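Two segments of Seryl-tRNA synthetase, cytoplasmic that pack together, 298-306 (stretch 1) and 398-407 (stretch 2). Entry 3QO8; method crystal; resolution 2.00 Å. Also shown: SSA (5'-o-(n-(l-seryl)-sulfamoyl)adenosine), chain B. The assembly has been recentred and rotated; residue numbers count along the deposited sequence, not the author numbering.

Stretch 1 (298-306) FEKIEQFVL
Stretch 2 (398-407) VHCLNSTLSA

Residues 298-306 form one extended strand, and residues 399-404 run beside it in the antiparallel sense, with 158° between their N-to-C directions and a closest approach of axes of 4.7 Å. Phi and psi along stretch 1 stay in the beta region, from -89/123 at Ile301 to -155/161 at Phe298. In stretch 2, residues 399-403 are extended, from -100/144 at His399 to -150/134 at Ser403, and Thr404 is at -55/137. The register pairs Leu306 with Cys400, Val305 with Leu401, Phe304 with Asn402, Gln303 with Ser403 and Glu302 with Thr404, then slips by one residue, so that Ile301 faces Ser406 and Lys300 faces Ala407.

The ladder is regular up to the slip. Val305 N donates to Leu401 O and Leu401 N to Val305 O, both at 3.0 Å; Gln303 N reaches Ser403 O at 2.7 Å and Ser403 N returns to Gln303 O at 3.0 Å. Between these rungs the alpha carbons come closer, and Asn402 CA lies 3.3 Å from Gln303 O in a CA-H...O contact. At Leu405 (phi/psi -95/-64) the chain turns a corner and the extra residue, Leu405, is accommodated in a beta bulge: Ile301 O accepts from both Leu405 N (2.8 Å) and Ser406 N (3.1 Å), while Ile301 N donates to Ser406 O at 2.9 Å.

The extra residue also supplies a bump. Leu405 (chi1 t, chi2 p) points toward stretch 1, and its CD2 meets CG2 of Ile301 (m, m) at 3.8 Å. Farther along the face carrying Ile301, Gln303 (m, t, chi3 66°) spreads beside Ser403 (t), with NE2 3.6 Å from OG and no hydrogen bond between them; Ser403 OG instead donates to its neighbour's carbonyl, Thr404 O, at 3.1 Å. Val305 (t) and Leu401 (chi1 m, chi2 100°, between wells) continue the face.

On the face carrying Phe304 and Cys400, the ring of Phe304 (t, chi2 91°) leans back over stretch 2. Phe304 CZ rests 3.8 Å from Cys400 CB and Phe304 CD1 4.0 Å from Asn402 CB, and Leu401 O sits over one ring face. Cys400 SG (chi1 m) is 5.4 Å from the centroid of the Phe304 ring, 67° off its normal. Beyond it Leu306 (m, p) brings CD2 to 4.1 Å from CG2 of Val398 (m).

From the middle of the contact to the Phe298 end, side chains line a pocket for the seryl-adenylate analogue SSA, as befits a seryl-tRNA synthetase. CA-to-CB of Glu302 points away from stretch 2, but its t, p conformation, with chi3 -6°, brings the carboxylate back, OE2 lying 3.4 Å from Asn402 CB. Asn402 is chi1 p, chi2 87°, its OD1 3.1 Å from SSA CA. Lys300 (t, t, p, p) curls so that NZ forms a salt bridge with Glu302 OE1 at 3.0 Å. The seryl head fits against this group: SSA N10 donates to Glu302 OE2 and SSA OG to Glu302 OE1, both at 2.7 Å, and Thr404 OG1 (chi1 m) donates to SSA OG at 2.6 Å. The Ala407 methyl occupies the space between neighbours, with CB 4.2 Å from CE1 of Phe298 (p, chi2 93°), 4.4 Å from Lys300 CD and 3.4 Å from SSA C1'. The Phe298 ring has the adenine over one face, Phe298 CE2 to SSA C5 being 3.4 Å.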

# COMPACT_ATOMS: atom_id res chain seq x y z
N PHE A 298 -7.61 1.22 -2.88
CA PHE A 298 -7.93 1.16 -4.31
C PHE A 298 -6.81 1.80 -5.11
O PHE A 298 -5.99 2.53 -4.54
CB PHE A 298 -9.30 1.82 -4.62
CG PHE A 298 -9.36 3.30 -4.30
CD1 PHE A 298 -9.07 4.25 -5.27
CD2 PHE A 298 -9.71 3.74 -3.03
CE1 PHE A 298 -9.14 5.62 -4.98
CE2 PHE A 298 -9.76 5.09 -2.72
CZ PHE A 298 -9.48 6.04 -3.69
N GLU A 299 -6.74 1.49 -6.40
CA GLU A 299 -5.75 2.13 -7.27
C GLU A 299 -6.35 3.31 -8.03
O GLU A 299 -7.55 3.33 -8.32
CB GLU A 299 -5.16 1.12 -8.27
CG GLU A 299 -4.18 0.11 -7.60
CD GLU A 299 -4.89 -0.83 -6.65
OE1 GLU A 299 -5.73 -1.63 -7.12
OE2 GLU A 299 -4.62 -0.77 -5.43
N LYS A 300 -5.52 4.30 -8.36
CA LYS A 300 -6.02 5.47 -9.07
C LYS A 300 -4.94 6.06 -9.96
O LYS A 300 -3.80 6.28 -9.51
CB LYS A 300 -6.54 6.53 -8.07
CG LYS A 300 -7.11 7.81 -8.75
CD LYS A 300 -7.91 8.72 -7.76
CE LYS A 300 -7.07 9.10 -6.52
NZ LYS A 300 -5.73 9.64 -6.87
N ILE A 301 -5.29 6.28 -11.22
CA ILE A 301 -4.52 7.12 -12.11
C ILE A 301 -5.02 8.56 -11.97
O ILE A 301 -6.20 8.84 -12.20
CB ILE A 301 -4.63 6.66 -13.58
CG1 ILE A 301 -4.20 5.18 -13.70
CG2 ILE A 301 -3.79 7.57 -14.48
CD1 ILE A 301 -2.85 4.88 -13.06
N GLU A 302 -4.10 9.45 -11.62
CA GLU A 302 -4.37 10.82 -11.25
C GLU A 302 -3.74 11.78 -12.27
O GLU A 302 -2.60 11.56 -12.70
CB GLU A 302 -3.70 11.08 -9.88
CG GLU A 302 -3.87 12.49 -9.34
CD GLU A 302 -5.27 12.74 -8.78
OE1 GLU A 302 -6.14 11.85 -8.92
OE2 GLU A 302 -5.50 13.83 -8.19
N GLN A 303 -4.46 12.83 -12.65
CA GLN A 303 -3.84 13.94 -13.37
C GLN A 303 -3.36 14.97 -12.35
O GLN A 303 -4.14 15.42 -11.51
CB GLN A 303 -4.85 14.65 -14.27
CG GLN A 303 -5.46 13.81 -15.35
CD GLN A 303 -6.42 14.63 -16.19
OE1 GLN A 303 -6.01 15.55 -16.89
NE2 GLN A 303 -7.71 14.32 -16.10
N PHE A 304 -2.09 15.35 -12.41
CA PHE A 304 -1.64 16.43 -11.55
C PHE A 304 -0.84 17.41 -12.38
O PHE A 304 0.11 17.03 -13.07
CB PHE A 304 -0.82 15.94 -10.34
CG PHE A 304 -0.52 17.05 -9.35
CD1 PHE A 304 -1.38 17.29 -8.28
CD2 PHE A 304 0.56 17.89 -9.54
CE1 PHE A 304 -1.13 18.33 -7.39
CE2 PHE A 304 0.82 18.94 -8.65
CZ PHE A 304 -0.03 19.16 -7.58
N VAL A 305 -1.22 18.68 -12.30
CA VAL A 305 -0.66 19.68 -13.19
C VAL A 305 -0.29 20.94 -12.44
O VAL A 305 -1.02 21.39 -11.57
CB VAL A 305 -1.66 20.06 -14.32
CG1 VAL A 305 -1.02 21.08 -15.27
CG2 VAL A 305 -2.11 18.82 -15.07
N LEU A 306 0.86 21.50 -12.79
CA LEU A 306 1.29 22.80 -12.30
C LEU A 306 1.35 23.72 -13.50
O LEU A 306 1.88 23.34 -14.55
CB LEU A 306 2.68 22.70 -11.65
CG LEU A 306 2.88 21.77 -10.46
CD1 LEU A 306 3.01 20.33 -10.92
CD2 LEU A 306 4.17 22.15 -9.70
N VAL A 398 3.10 28.89 -8.44
CA VAL A 398 2.40 28.19 -9.50
C VAL A 398 0.98 27.91 -9.05
O VAL A 398 0.66 28.01 -7.86
CB VAL A 398 3.07 26.82 -9.81
CG1 VAL A 398 4.49 27.02 -10.32
CG2 VAL A 398 3.06 25.95 -8.57
N HIS A 399 0.11 27.55 -9.98
CA HIS A 399 -1.18 27.01 -9.60
C HIS A 399 -1.11 25.51 -9.72
O HIS A 399 -0.44 25.00 -10.62
CB HIS A 399 -2.30 27.57 -10.49
CG HIS A 399 -2.73 28.95 -10.12
ND1 HIS A 399 -3.83 29.56 -10.67
CD2 HIS A 399 -2.20 29.85 -9.25
CE1 HIS A 399 -3.97 30.77 -10.16
NE2 HIS A 399 -3.00 30.97 -9.29
N CYS A 400 -1.77 24.81 -8.80
CA CYS A 400 -1.89 23.36 -8.84
C CYS A 400 -3.33 22.95 -9.12
O CYS A 400 -4.27 23.49 -8.54
CB CYS A 400 -1.44 22.73 -7.53
SG CYS A 400 0.24 23.28 -7.09
N LEU A 401 -3.46 21.97 -10.00
CA LEU A 401 -4.75 21.38 -10.30
C LEU A 401 -4.60 19.88 -10.19
O LEU A 401 -3.52 19.34 -10.42
CB LEU A 401 -5.16 21.73 -11.73
CG LEU A 401 -5.26 23.21 -12.09
CD1 LEU A 401 -4.00 23.66 -12.82
CD2 LEU A 401 -6.50 23.44 -12.97
N ASN A 402 -5.69 19.21 -9.83
CA ASN A 402 -5.67 17.77 -9.81
C ASN A 402 -7.01 17.26 -10.31
O ASN A 402 -8.05 17.90 -10.10
CB ASN A 402 -5.37 17.24 -8.40
CG ASN A 402 -6.51 17.48 -7.42
OD1 ASN A 402 -7.43 16.66 -7.30
ND2 ASN A 402 -6.44 18.60 -6.70
N SER A 403 -6.98 16.12 -11.00
CA SER A 403 -8.21 15.50 -11.46
C SER A 403 -8.05 13.99 -11.54
O SER A 403 -7.05 13.49 -12.05
CB SER A 403 -8.64 16.06 -12.81
OG SER A 403 -9.74 15.33 -13.35
N THR A 404 -9.03 13.26 -11.02
CA THR A 404 -9.04 11.83 -11.25
C THR A 404 -8.98 11.58 -12.76
O THR A 404 -9.64 12.28 -13.52
CB THR A 404 -10.35 11.21 -10.75
OG1 THR A 404 -10.64 11.72 -9.44
CG2 THR A 404 -10.24 9.69 -10.73
N LEU A 405 -8.18 10.61 -13.19
CA LEU A 405 -8.42 10.05 -14.51
C LEU A 405 -9.28 8.81 -14.31
O LEU A 405 -10.42 8.77 -14.76
CB LEU A 405 -7.13 9.69 -15.26
CG LEU A 405 -7.48 9.12 -16.64
CD1 LEU A 405 -7.90 10.23 -17.62
CD2 LEU A 405 -6.37 8.28 -17.24
N SER A 406 -8.75 7.80 -13.62
CA SER A 406 -9.56 6.63 -13.27
C SER A 406 -9.20 6.06 -11.91
O SER A 406 -8.06 5.65 -11.69
CB SER A 406 -9.43 5.53 -14.33
OG SER A 406 -10.18 4.37 -13.95
N ALA A 407 -10.18 6.06 -11.00
CA ALA A 407 -10.10 5.24 -9.80
C ALA A 407 -10.52 3.86 -10.27
O ALA A 407 -11.67 3.64 -10.64
CB ALA A 407 -11.04 5.76 -8.74
N10 SSA B . -6.92 13.75 -5.93
CA SSA B . -8.35 13.96 -6.13
CB SSA B . -8.72 13.73 -7.60
OG SSA B . -8.62 12.33 -7.93
C9 SSA B . -9.14 13.03 -5.25
O9 SSA B . -8.60 12.17 -4.58
N8 SSA B . -10.46 13.21 -5.25
S1 SSA B . -11.49 12.15 -4.63
O1S SSA B . -11.43 12.09 -3.19
O2S SSA B . -12.80 12.50 -5.05
O5' SSA B . -11.19 10.75 -5.20
C5' SSA B . -11.09 10.54 -6.60
C4' SSA B . -11.92 9.31 -6.98
O4' SSA B . -11.50 8.12 -6.32
C3' SSA B . -13.39 9.43 -6.63
O3' SSA B . -14.06 10.26 -7.59
C2' SSA B . -13.81 7.96 -6.68
O2' SSA B . -14.01 7.55 -8.04
C1' SSA B . -12.59 7.23 -6.14
N9 SSA B . -12.76 6.94 -4.70
C8 SSA B . -12.77 7.83 -3.69
N7 SSA B . -12.96 7.17 -2.53
C5 SSA B . -13.06 5.86 -2.83
C6 SSA B . -13.25 4.73 -2.06
N6 SSA B . -13.37 4.85 -0.72
N1 SSA B . -13.30 3.52 -2.67
C2 SSA B . -13.18 3.42 -3.99
N3 SSA B . -12.99 4.50 -4.76
C4 SSA B . -12.94 5.72 -4.20